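Side-chain contacts in type II restriction enzyme AgeI (Thalassobius gelatinovorus, PDB 5DWA), which recognises the double-stranded DNA sequence 5'-ACCGGT-3' and cleaves it after the first adenine, working as a monomer that dimerizes to cut: residues Asp223-Ile228 against Leu242-Ser247; Arg114-Ala117 against Gly121-Gly124; Leu5-Gly8 against Val12-Val15; Gln26-Tyr31 against Glu56-Ala61. All coordinates share one frame; numbering follows the deposited sequence.

Contact 1 (Asp223-Ile228 against Leu242-Ser247); sequences DKRNYI and LRTSPS. With nucleotides of chain D.
Arg225 reaches from helix 223-230 to the backbone of Ser245, in the loop that follows strand 236-239. The contact is polar: one guanidinium against one carbonyl. CG of Arg225 lies anti to the backbone N (chi1 -178°), and the chain runs out extended before bending at chi3. In the modelled conformer, one of two, NH2 donates to Ser245 O almost straight (164°). Its modelled length is doubtfully short, at 2.5 Å between Arg225 NH2 and Ser245 O. The carbonyl oxygen lies at the guanidinium edge, in its plane. Arg225 NH1 adds a weak bond to the same Ser245 O, at 3.1 Å. A water also sits at this edge; it takes a bond from Ser245 N (2.8 Å) and a weak one from Arg225 NH2.

The same helix begins at the DNA. Asp223 N donates to OP1 of DG3 of chain D at 3.0 Å, and Lys224 NZ to OP2 at 3.1 Å. Asp223 OD1 holds Lys224 NZ in a salt bridge of 2.9 Å through its syn lone pair. With an alanine in place of Asp223, Lys224 loses one carboxylate partner, and its ammonium is likely to be less firmly aimed at the phosphate.

Glu229 of the helix bridges both segments, pairing with Arg225 NH1 and Ser247 OG. Arg225, Ile228 and Thr244 all pack on Ile257 of strand 257-259.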
loop_
_atom_site.group_PDB
_atom_site.type_symbol
_atom_site.label_atom_id
_atom_site.label_comp_id
_atom_site.label_asym_id
_atom_site.label_seq_id
_atom_site.Cartn_x
_atom_site.Cartn_y
_atom_site.Cartn_z
ATOM N N ASP A 223 -3.157 -3.207 16.086
ATOM C CA ASP A 223 -2.602 -1.860 16.076
ATOM C C ASP A 223 -3.597 -0.887 15.449
ATOM O O ASP A 223 -3.630 0.289 15.802
ATOM C CB ASP A 223 -1.254 -1.825 15.354
ATOM C CG ASP A 223 -1.350 -2.221 13.902
ATOM O OD1 ASP A 223 -2.393 -2.762 13.484
ATOM O OD2 ASP A 223 -0.356 -1.998 13.185
ATOM N N LYS A 224 -4.432 -1.396 14.551
ATOM C CA LYS A 224 -5.456 -0.579 13.920
ATOM C C LYS A 224 -6.520 -0.125 14.911
ATOM O O LYS A 224 -6.976 1.015 14.848
ATOM C CB LYS A 224 -6.086 -1.343 12.760
ATOM C CG LYS A 224 -5.207 -1.345 11.526
ATOM C CD LYS A 224 -5.400 -2.579 10.714
ATOM C CE LYS A 224 -4.689 -3.746 11.348
ATOM N NZ LYS A 224 -3.266 -3.824 10.931
ATOM N N ARG A 225 -6.921 -0.998 15.830
ATOM C CA ARG A 225 -7.895 -0.591 16.832
ATOM C C ARG A 225 -7.280 0.467 17.746
ATOM O O ARG A 225 -7.964 1.388 18.191
ATOM C CB ARG A 225 -8.392 -1.777 17.657
ATOM C CG ARG A 225 -9.450 -1.384 18.683
ATOM C CD ARG A 225 -10.028 -2.587 19.404
ATOM N NE ARG A 225 -10.792 -3.446 18.507
ATOM C CZ ARG A 225 -12.106 -3.360 18.325
ATOM N NH1 ARG A 225 -12.817 -2.442 18.975
ATOM N NH2 ARG A 225 -12.709 -4.185 17.483
ATOM N N ASN A 226 -5.982 0.336 18.003
ATOM C CA ASN A 226 -5.264 1.318 18.808
ATOM C C ASN A 226 -5.234 2.696 18.138
ATOM O O ASN A 226 -5.303 3.709 18.820
ATOM C CB ASN A 226 -3.831 0.840 19.096
ATOM C CG ASN A 226 -3.780 -0.316 20.085
ATOM O OD1 ASN A 226 -4.668 -0.469 20.925
ATOM N ND2 ASN A 226 -2.733 -1.128 19.996
ATOM N N TYR A 227 -5.139 2.729 16.808
ATOM C CA TYR A 227 -5.188 3.996 16.071
ATOM C C TYR A 227 -6.456 4.766 16.415
ATOM O O TYR A 227 -6.436 5.985 16.606
ATOM C CB TYR A 227 -5.151 3.769 14.552
ATOM C CG TYR A 227 -3.905 3.118 13.984
ATOM C CD1 TYR A 227 -2.671 3.238 14.609
ATOM C CD2 TYR A 227 -3.971 2.387 12.802
ATOM C CE1 TYR A 227 -1.538 2.641 14.075
ATOM C CE2 TYR A 227 -2.847 1.786 12.264
ATOM C CZ TYR A 227 -1.633 1.917 12.903
ATOM O OH TYR A 227 -0.512 1.319 12.369
ATOM N N ILE A 228 -7.567 4.037 16.469
ATOM C CA ILE A 228 -8.880 4.618 16.688
ATOM C C ILE A 228 -9.190 4.867 18.160
ATOM O O ILE A 228 -9.448 6.003 18.573
ATOM C CB ILE A 228 -9.972 3.707 16.099
ATOM C CG1 ILE A 228 -9.768 3.557 14.590
ATOM C CG2 ILE A 228 -11.361 4.249 16.404
ATOM C CD1 ILE A 228 -10.332 2.261 14.014
ATOM N N LEU A 242 -19.915 -7.801 10.139
ATOM C CA LEU A 242 -20.652 -8.135 11.357
ATOM C C LEU A 242 -19.778 -8.810 12.428
ATOM O O LEU A 242 -20.169 -8.864 13.592
ATOM C CB LEU A 242 -21.847 -9.029 11.027
ATOM C CG LEU A 242 -22.857 -8.431 10.047
ATOM C CD1 LEU A 242 -24.055 -9.370 9.857
ATOM C CD2 LEU A 242 -23.302 -7.049 10.516
ATOM N N ARG A 243 -18.603 -9.312 12.040
ATOM C CA ARG A 243 -17.665 -9.914 12.999
ATOM C C ARG A 243 -16.749 -8.918 13.702
ATOM O O ARG A 243 -16.084 -9.271 14.677
ATOM C CB ARG A 243 -16.799 -10.967 12.309
ATOM C CG ARG A 243 -17.592 -12.156 11.827
ATOM C CD ARG A 243 -16.682 -13.296 11.410
ATOM N NE ARG A 243 -17.445 -14.248 10.621
ATOM C CZ ARG A 243 -17.751 -14.064 9.339
ATOM N NH1 ARG A 243 -17.334 -12.971 8.701
ATOM N NH2 ARG A 243 -18.473 -14.962 8.689
ATOM N N THR A 244 -16.706 -7.679 13.215
ATOM C CA THR A 244 -15.925 -6.647 13.874
ATOM C C THR A 244 -16.467 -6.440 15.280
ATOM O O THR A 244 -17.679 -6.340 15.469
ATOM C CB THR A 244 -15.978 -5.303 13.108
ATOM O OG1 THR A 244 -15.518 -5.490 11.761
ATOM C CG2 THR A 244 -15.123 -4.254 13.806
ATOM N N SER A 245 -15.575 -6.399 16.265
ATOM C CA SER A 245 -15.996 -6.108 17.628
ATOM C C SER A 245 -16.156 -4.607 17.801
ATOM O O SER A 245 -15.226 -3.852 17.536
ATOM C CB SER A 245 -14.994 -6.652 18.643
ATOM O OG SER A 245 -14.934 -8.065 18.576
ATOM N N PRO A 246 -17.342 -4.174 18.241
ATOM C CA PRO A 246 -17.528 -2.745 18.498
ATOM C C PRO A 246 -16.726 -2.287 19.704
ATOM O O PRO A 246 -16.302 -3.095 20.530
ATOM C CB PRO A 246 -19.031 -2.625 18.761
ATOM C CG PRO A 246 -19.455 -3.990 19.186
ATOM C CD PRO A 246 -18.588 -4.936 18.418
ATOM N N SER A 247 -16.511 -0.982 19.786
ATOM C CA SER A 247 -15.870 -0.393 20.946
ATOM C C SER A 247 -16.721 -0.592 22.193
ATOM O O SER A 247 -17.946 -0.671 22.106
ATOM C CB SER A 247 -15.632 1.098 20.713
ATOM O OG SER A 247 -14.686 1.304 19.683
ATOM P P DG D 3 -1.592 -6.202 13.599
ATOM O OP1 DG D 3 -1.683 -5.545 14.925
ATOM O OP2 DG D 3 -2.773 -6.255 12.719
ATOM O "O5'" DG D 3 -0.380 -5.553 12.778
ATOM C "C5'" DG D 3 0.907 -5.511 13.371
ATOM C "C4'" DG D 3 2.022 -5.715 12.352
ATOM O "O4'" DG D 3 1.937 -7.033 11.743
ATOM C "C3'" DG D 3 2.067 -4.726 11.196
ATOM O "O3'" DG D 3 3.448 -4.507 10.874
ATOM C "C2'" DG D 3 1.341 -5.491 10.083
ATOM C "C1'" DG D 3 1.860 -6.902 10.332
ATOM N N9 DG D 3 0.999 -7.980 9.845
ATOM C C8 DG D 3 -0.346 -8.139 10.076
ATOM N N7 DG D 3 -0.836 -9.235 9.557
ATOM C C5 DG D 3 0.265 -9.861 8.978
ATOM C C6 DG D 3 0.362 -11.094 8.279
ATOM O O6 DG D 3 -0.531 -11.902 8.024
ATOM N N1 DG D 3 1.658 -11.347 7.856
ATOM C C2 DG D 3 2.733 -10.529 8.084
ATOM N N2 DG D 3 3.908 -10.946 7.596
ATOM N N3 DG D 3 2.658 -9.373 8.738
ATOM C C4 DG D 3 1.401 -9.112 9.160
HETATM O O HOH W 1 -12.888 -6.659 15.400
#

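Contact 2 (Arg114-Ala117 against Gly121-Gly124); sequences RLTA and GQKG
Gln122 brings the end of its side chain against Thr116 and Ala117, at the close of strand 113-117. The contact is small and lies at the surface. The amide is probably turned over in the model, so its two ends cannot be told apart with confidence. Either way, the group sits beside the backbone carbonyl of Ala117: Gln122 CD is 3.5 Å from Ala117 O. The methyl CG2 of Thr116 lies against the amide end of Gln122. The two side chains cross at about a right angle. CG of Gln122 is anti to the carbonyl carbon (chi1 -68°), and the extended chain beyond it carries the amide across to the strand. A leucine at Gln122 would probably set an apolar end against Ala117 O and lose the polar group beside it.

Further out, Thr116 is fixed by a backbone hydrogen bond to Met144 on strand 143-148. Ala117 rests on Glu97 of helix 84-109. On the other segment, Lys123 NZ bonds to the carbonyls of Arg139 and Val141.

The arrangement is a short strand-to-helix connection. It joins an edge strand of the six-stranded mixed sheet, counted within this chain, to helix 123-130, in a nuclease of the PD-(D/E)XK type.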
loop_
_atom_site.group_PDB
_atom_site.type_symbol
_atom_site.label_atom_id
_atom_site.label_comp_id
_atom_site.label_asym_id
_atom_site.label_seq_id
_atom_site.Cartn_x
_atom_site.Cartn_y
_atom_site.Cartn_z
ATOM N N ARG A 114 -25.127 15.319 2.233
ATOM C CA ARG A 114 -24.819 14.722 0.946
ATOM C C ARG A 114 -23.380 14.250 0.866
ATOM O O ARG A 114 -22.468 14.974 1.264
ATOM C CB ARG A 114 -25.098 15.720 -0.183
ATOM C CG ARG A 114 -24.924 15.136 -1.584
ATOM C CD ARG A 114 -25.203 16.184 -2.654
ATOM N NE ARG A 114 -24.251 17.288 -2.607
ATOM C CZ ARG A 114 -24.427 18.449 -3.230
ATOM N NH1 ARG A 114 -25.524 18.654 -3.950
ATOM N NH2 ARG A 114 -23.506 19.401 -3.144
ATOM N N LEU A 115 -23.201 13.030 0.368
ATOM C CA LEU A 115 -21.887 12.463 0.095
ATOM C C LEU A 115 -21.530 12.570 -1.385
ATOM O O LEU A 115 -22.381 12.413 -2.255
ATOM C CB LEU A 115 -21.854 10.989 0.506
ATOM C CG LEU A 115 -22.297 10.631 1.929
ATOM C CD1 LEU A 115 -22.176 9.137 2.146
ATOM C CD2 LEU A 115 -21.501 11.391 2.992
ATOM N N THR A 116 -20.250 12.774 -1.663
ATOM C CA THR A 116 -19.757 12.820 -3.025
ATOM C C THR A 116 -18.405 12.115 -3.107
ATOM O O THR A 116 -17.465 12.501 -2.411
ATOM C CB THR A 116 -19.601 14.264 -3.518
ATOM O OG1 THR A 116 -20.852 14.955 -3.391
ATOM C CG2 THR A 116 -19.155 14.282 -4.972
ATOM N N ALA A 117 -18.306 11.082 -3.939
ATOM C CA ALA A 117 -17.029 10.378 -4.131
ATOM C C ALA A 117 -16.060 11.281 -4.879
ATOM O O ALA A 117 -16.431 11.911 -5.874
ATOM C CB ALA A 117 -17.235 9.065 -4.878
ATOM N N GLY A 121 -10.431 14.412 -10.912
ATOM C CA GLY A 121 -10.802 15.762 -11.294
ATOM C C GLY A 121 -11.564 16.521 -10.223
ATOM O O GLY A 121 -11.712 17.739 -10.307
ATOM N N GLN A 122 -12.037 15.807 -9.208
ATOM C CA GLN A 122 -12.870 16.416 -8.174
ATOM C C GLN A 122 -12.113 16.780 -6.901
ATOM O O GLN A 122 -12.589 17.591 -6.104
ATOM C CB GLN A 122 -14.016 15.476 -7.799
ATOM C CG GLN A 122 -15.054 15.276 -8.869
ATOM C CD GLN A 122 -16.063 14.232 -8.460
ATOM O OE1 GLN A 122 -16.987 14.512 -7.695
ATOM N NE2 GLN A 122 -15.886 13.014 -8.951
ATOM N N LYS A 123 -10.948 16.185 -6.693
ATOM C CA LYS A 123 -10.321 16.276 -5.383
ATOM C C LYS A 123 -9.748 17.666 -5.077
ATOM O O LYS A 123 -9.845 18.132 -3.943
ATOM C CB LYS A 123 -9.232 15.206 -5.247
ATOM C CG LYS A 123 -8.774 15.005 -3.825
ATOM C CD LYS A 123 -8.033 13.678 -3.646
ATOM C CE LYS A 123 -8.978 12.493 -3.459
ATOM N NZ LYS A 123 -8.204 11.267 -3.086
ATOM N N GLY A 124 -9.173 18.325 -6.082
ATOM C CA GLY A 124 -8.551 19.626 -5.886
ATOM C C GLY A 124 -9.482 20.669 -5.298
ATOM O O GLY A 124 -9.128 21.352 -4.338
#

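Contact 3 (Leu5-Gly8 against Val12-Val15); sequences LDFG and VAHV
Leu5 and Ala13 form the close part of this beta hairpin, as an antiparallel hydrogen-bonded pair. Leu5 N donates to Ala13 O at 2.7 Å, nearly straight (174°). The return bond, from Ala13 N to Leu5 O, measures 2.9 Å and lies in the carbonyl plane. Both side chains point to the same face of the sheet, and both are buried. On that side Leu5 CD1 meets Val15 CG1 at 4.0 Å. Val15 offers this methyl because CG1 stands between its backbone N and carbonyl carbon (chi1 67°). Phe7, in the one of its two conformers described here, lays a ring face over Ala13 CB, with CZ 4.4 Å away; this touch is looser and less certain.

The other face, with Asp6 and Val12, is the solvent side. These two make a non-hydrogen-bonded pair, and both are exposed. Their side chains do not meet. Instead Val12 CA gives a CA-H...O contact to Leu5 O at 3.4 Å, and Val12 CG1 lies 3.6 Å from the same Leu5 O. Asp6 turns back on its own strand: its OD1 accepts from Gly8 N at 2.8 Å, an Asx turn near the hairpin bend.

The hairpin forms a two-stranded sheet of its own. Its buried face rests on helix 63-78, through Leu5 on Arg73 and Val15 on His69. Leu209, from a loop, packs on Leu5 and Ala13. Pro203 and Pro204 lie against Phe7.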
loop_
_atom_site.group_PDB
_atom_site.type_symbol
_atom_site.label_atom_id
_atom_site.label_comp_id
_atom_site.label_asym_id
_atom_site.label_seq_id
_atom_site.Cartn_x
_atom_site.Cartn_y
_atom_site.Cartn_z
ATOM N N LEU A 5 -15.282 -22.780 -3.201
ATOM C CA LEU A 5 -14.385 -21.815 -3.819
ATOM C C LEU A 5 -13.323 -22.499 -4.655
ATOM O O LEU A 5 -12.578 -23.341 -4.158
ATOM C CB LEU A 5 -13.726 -20.939 -2.755
ATOM C CG LEU A 5 -14.683 -20.247 -1.782
ATOM C CD1 LEU A 5 -13.909 -19.355 -0.825
ATOM C CD2 LEU A 5 -15.764 -19.473 -2.525
ATOM N N ASP A 6 -13.258 -22.125 -5.927
ATOM C CA ASP A 6 -12.256 -22.666 -6.831
ATOM C C ASP A 6 -10.950 -21.904 -6.668
ATOM O O ASP A 6 -10.844 -20.745 -7.068
ATOM C CB ASP A 6 -12.741 -22.590 -8.278
ATOM C CG ASP A 6 -12.056 -23.599 -9.184
ATOM O OD1 ASP A 6 -10.875 -23.931 -8.943
ATOM O OD2 ASP A 6 -12.709 -24.066 -10.140
ATOM N N PHE A 7 -9.957 -22.558 -6.075
ATOM C CA PHE A 7 -8.635 -21.960 -5.935
ATOM C C PHE A 7 -7.757 -22.342 -7.123
ATOM O O PHE A 7 -6.560 -22.063 -7.133
ATOM C CB PHE A 7 -7.971 -22.392 -4.616
ATOM C CG PHE A 7 -8.408 -21.588 -3.416
ATOM C CD1 PHE A 7 -7.630 -21.552 -2.267
ATOM C CD2 PHE A 7 -9.592 -20.868 -3.438
ATOM C CE1 PHE A 7 -8.025 -20.813 -1.169
ATOM C CE2 PHE A 7 -9.992 -20.126 -2.339
ATOM C CZ PHE A 7 -9.205 -20.101 -1.205
ATOM N N GLY A 8 -8.361 -22.974 -8.125
ATOM C CA GLY A 8 -7.649 -23.380 -9.321
ATOM C C GLY A 8 -6.893 -24.684 -9.157
ATOM O O GLY A 8 -6.673 -25.144 -8.040
ATOM N N VAL A 12 -10.052 -27.027 -4.266
ATOM C CA VAL A 12 -11.325 -26.468 -3.843
ATOM C C VAL A 12 -11.274 -26.192 -2.349
ATOM O O VAL A 12 -10.698 -26.965 -1.591
ATOM C CB VAL A 12 -12.496 -27.423 -4.144
ATOM C CG1 VAL A 12 -13.832 -26.714 -3.952
ATOM C CG2 VAL A 12 -12.380 -27.984 -5.556
ATOM N N ALA A 13 -11.861 -25.088 -1.915
ATOM C CA ALA A 13 -12.041 -24.903 -0.486
ATOM C C ALA A 13 -13.477 -24.514 -0.196
ATOM O O ALA A 13 -14.250 -24.230 -1.108
ATOM C CB ALA A 13 -11.090 -23.874 0.051
ATOM N N HIS A 14 -13.830 -24.515 1.082
ATOM C CA HIS A 14 -15.197 -24.273 1.494
ATOM C C HIS A 14 -15.197 -23.239 2.591
ATOM O O HIS A 14 -14.244 -23.139 3.365
ATOM C CB HIS A 14 -15.859 -25.566 1.969
ATOM C CG HIS A 14 -15.735 -26.690 0.991
ATOM N ND1 HIS A 14 -16.615 -26.864 -0.055
ATOM C CD2 HIS A 14 -14.817 -27.678 0.882
ATOM C CE1 HIS A 14 -16.251 -27.921 -0.760
ATOM N NE2 HIS A 14 -15.162 -28.431 -0.213
ATOM N N VAL A 15 -16.259 -22.454 2.632
ATOM C CA VAL A 15 -16.467 -21.522 3.724
ATOM C C VAL A 15 -17.975 -21.354 3.860
ATOM O O VAL A 15 -18.706 -21.423 2.871
ATOM C CB VAL A 15 -15.756 -20.158 3.477
ATOM C CG1 VAL A 15 -16.389 -19.417 2.310
ATOM C CG2 VAL A 15 -15.780 -19.299 4.743
#

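Contact 4 (Gln26-Tyr31 against Glu56-Ala61); sequences QQISDY and EVCPDA
The amide of Gln27 is the flat group that meets the other segment, where it faces Val57. The methyl CG1 of Val57 stands above the amide plane near its nitrogen, 4.1 Å from Gln27 NE2. This holds for one of two modelled conformers of Gln27, so the touch is tentative. A second amide, that of Gln26, bonds within its own helix. Gln26 NE2 donates to Asp30 OD1 at 2.9 Å. Asp30 OD1 lies in the amide plane, while the donor comes from above the carboxylate plane (39° out of it).

The rest of the contact is apolar. Ile28 CD1 touches Cys58 SG at 3.9 Å. Ile28 CG1 lies 4.4 Å from Val57 CG1, a looser approach. Val57 CG1 is anti to the backbone N (chi1 172°), a setting that directs this methyl between Gln27 and Ile28. Ile28 and Cys58 are buried, whereas Gln27 is exposed at the border.

Ile28 also rests on Ala54 and on Val70 of helix 63-78, and Cys58 on Val20 and Gln24.

The chain leaves helical geometry at Cys58 and enters a type I beta turn to Ala61, closed by Ala61 N to Cys58 O at 3.2 Å. This is helix-to-helix packing: helix 22-36 lies against the last turn of helix 43-57, just before the turn to helix 63-78.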
loop_
_atom_site.group_PDB
_atom_site.type_symbol
_atom_site.label_atom_id
_atom_site.label_comp_id
_atom_site.label_asym_id
_atom_site.label_seq_id
_atom_site.Cartn_x
_atom_site.Cartn_y
_atom_site.Cartn_z
ATOM N N GLN A 26 -27.572 -17.232 -6.526
ATOM C CA GLN A 26 -27.768 -17.219 -7.976
ATOM C C GLN A 26 -28.359 -15.900 -8.463
ATOM O O GLN A 26 -28.005 -15.420 -9.533
ATOM C CB GLN A 26 -28.661 -18.389 -8.412
ATOM C CG GLN A 26 -28.647 -18.637 -9.916
ATOM C CD GLN A 26 -27.280 -19.076 -10.416
ATOM O OE1 GLN A 26 -26.728 -20.067 -9.946
ATOM N NE2 GLN A 26 -26.728 -18.335 -11.369
ATOM N N GLN A 27 -29.261 -15.318 -7.675
ATOM C CA GLN A 27 -29.849 -14.024 -8.020
ATOM C C GLN A 27 -28.765 -12.957 -8.098
ATOM O O GLN A 27 -28.727 -12.157 -9.033
ATOM C CB GLN A 27 -30.908 -13.605 -6.998
ATOM C CG GLN A 27 -32.173 -14.441 -6.991
ATOM C CD GLN A 27 -33.100 -14.060 -5.854
ATOM O OE1 GLN A 27 -33.561 -14.914 -5.099
ATOM N NE2 GLN A 27 -33.373 -12.767 -5.723
ATOM N N ILE A 28 -27.887 -12.954 -7.100
ATOM C CA ILE A 28 -26.794 -11.995 -7.068
ATOM C C ILE A 28 -25.865 -12.237 -8.253
ATOM O O ILE A 28 -25.460 -11.302 -8.940
ATOM C CB ILE A 28 -26.009 -12.095 -5.749
ATOM C CG1 ILE A 28 -26.899 -11.684 -4.571
ATOM C CG2 ILE A 28 -24.754 -11.220 -5.797
ATOM C CD1 ILE A 28 -26.354 -12.077 -3.202
ATOM N N SER A 29 -25.544 -13.503 -8.495
ATOM C CA SER A 29 -24.673 -13.864 -9.605
ATOM C C SER A 29 -25.278 -13.441 -10.943
ATOM O O SER A 29 -24.582 -12.895 -11.798
ATOM C CB SER A 29 -24.398 -15.369 -9.597
ATOM O OG SER A 29 -23.446 -15.707 -10.589
ATOM N N ASP A 30 -26.575 -13.683 -11.116
ATOM C CA ASP A 30 -27.264 -13.344 -12.359
ATOM C C ASP A 30 -27.260 -11.847 -12.658
ATOM O O ASP A 30 -27.264 -11.440 -13.822
ATOM C CB ASP A 30 -28.714 -13.845 -12.330
ATOM C CG ASP A 30 -28.816 -15.359 -12.443
ATOM O OD1 ASP A 30 -27.802 -16.006 -12.781
ATOM O OD2 ASP A 30 -29.919 -15.896 -12.201
ATOM N N TYR A 31 -27.265 -11.030 -11.610
ATOM C CA TYR A 31 -27.200 -9.581 -11.783
ATOM C C TYR A 31 -25.772 -9.129 -12.086
ATOM O O TYR A 31 -25.537 -8.316 -12.973
ATOM C CB TYR A 31 -27.722 -8.868 -10.535
ATOM C CG TYR A 31 -27.606 -7.363 -10.598
ATOM C CD1 TYR A 31 -28.353 -6.632 -11.507
ATOM C CD2 TYR A 31 -26.754 -6.674 -9.746
ATOM C CE1 TYR A 31 -28.257 -5.247 -11.570
ATOM C CE2 TYR A 31 -26.650 -5.292 -9.801
ATOM C CZ TYR A 31 -27.404 -4.588 -10.717
ATOM O OH TYR A 31 -27.305 -3.218 -10.771
ATOM N N GLU A 56 -29.300 -5.924 -0.377
ATOM C CA GLU A 56 -30.748 -5.824 -0.309
ATOM C C GLU A 56 -31.386 -7.198 -0.521
ATOM O O GLU A 56 -32.404 -7.509 0.093
ATOM C CB GLU A 56 -31.253 -4.794 -1.317
ATOM C CG GLU A 56 -30.945 -3.360 -0.868
ATOM C CD GLU A 56 -31.338 -2.307 -1.881
ATOM O OE1 GLU A 56 -31.908 -2.666 -2.931
ATOM O OE2 GLU A 56 -31.079 -1.113 -1.623
ATOM N N VAL A 57 -30.769 -8.037 -1.351
ATOM C CA VAL A 57 -31.230 -9.416 -1.524
ATOM C C VAL A 57 -30.992 -10.227 -0.255
ATOM O O VAL A 57 -31.813 -11.057 0.135
ATOM C CB VAL A 57 -30.517 -10.117 -2.705
ATOM C CG1 VAL A 57 -30.852 -11.612 -2.746
ATOM C CG2 VAL A 57 -30.883 -9.450 -4.008
ATOM N N CYS A 58 -29.854 -9.978 0.388
ATOM C CA CYS A 58 -29.467 -10.706 1.589
ATOM C C CYS A 58 -29.184 -9.756 2.743
ATOM O O CYS A 58 -28.030 -9.571 3.141
ATOM C CB CYS A 58 -28.241 -11.574 1.311
ATOM S SG CYS A 58 -28.521 -12.803 0.010
ATOM N N PRO A 59 -30.241 -9.158 3.305
ATOM C CA PRO A 59 -30.046 -8.126 4.329
ATOM C C PRO A 59 -29.506 -8.646 5.661
ATOM O O PRO A 59 -29.004 -7.848 6.454
ATOM C CB PRO A 59 -31.451 -7.547 4.507
ATOM C CG PRO A 59 -32.375 -8.647 4.091
ATOM C CD PRO A 59 -31.666 -9.405 3.014
ATOM N N ASP A 60 -29.603 -9.949 5.908
ATOM C CA ASP A 60 -29.117 -10.505 7.165
ATOM C C ASP A 60 -27.722 -11.094 7.026
ATOM O O ASP A 60 -27.116 -11.518 8.011
ATOM C CB ASP A 60 -30.085 -11.567 7.685
ATOM C CG ASP A 60 -31.425 -10.983 8.072
ATOM O OD1 ASP A 60 -31.463 -9.804 8.483
ATOM O OD2 ASP A 60 -32.441 -11.701 7.964
ATOM N N ALA A 61 -27.216 -11.117 5.799
ATOM C CA ALA A 61 -25.890 -11.650 5.547
ATOM C C ALA A 61 -24.850 -10.635 5.990
ATOM O O ALA A 61 -25.144 -9.441 6.094
ATOM C CB ALA A 61 -25.717 -11.991 4.081
#

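How the contacts relate
Along the chain the order is contact 3, contact 4, contact 2, contact 1. Contacts 3 and 4 follow closely, with strand 11-16 leading to helix 22-36; their centres are 20 Å apart. Both reach helix 63-78, which packs on the hairpin and on Ile28. Contacts 1 and 2 belong to the region of the six-stranded sheet and lie on opposite sides of the chain's centre, 27 Å apart between centres. Contact 1 touches contact 4, where Leu242 CD1 lies 3.9 Å from Ala61 O. This joins the N-terminal helices to the loop after strand 236-239. Contact 1 binds a DNA phosphate, while the nearest atom of contact 4 is about 16 Å from the DNA.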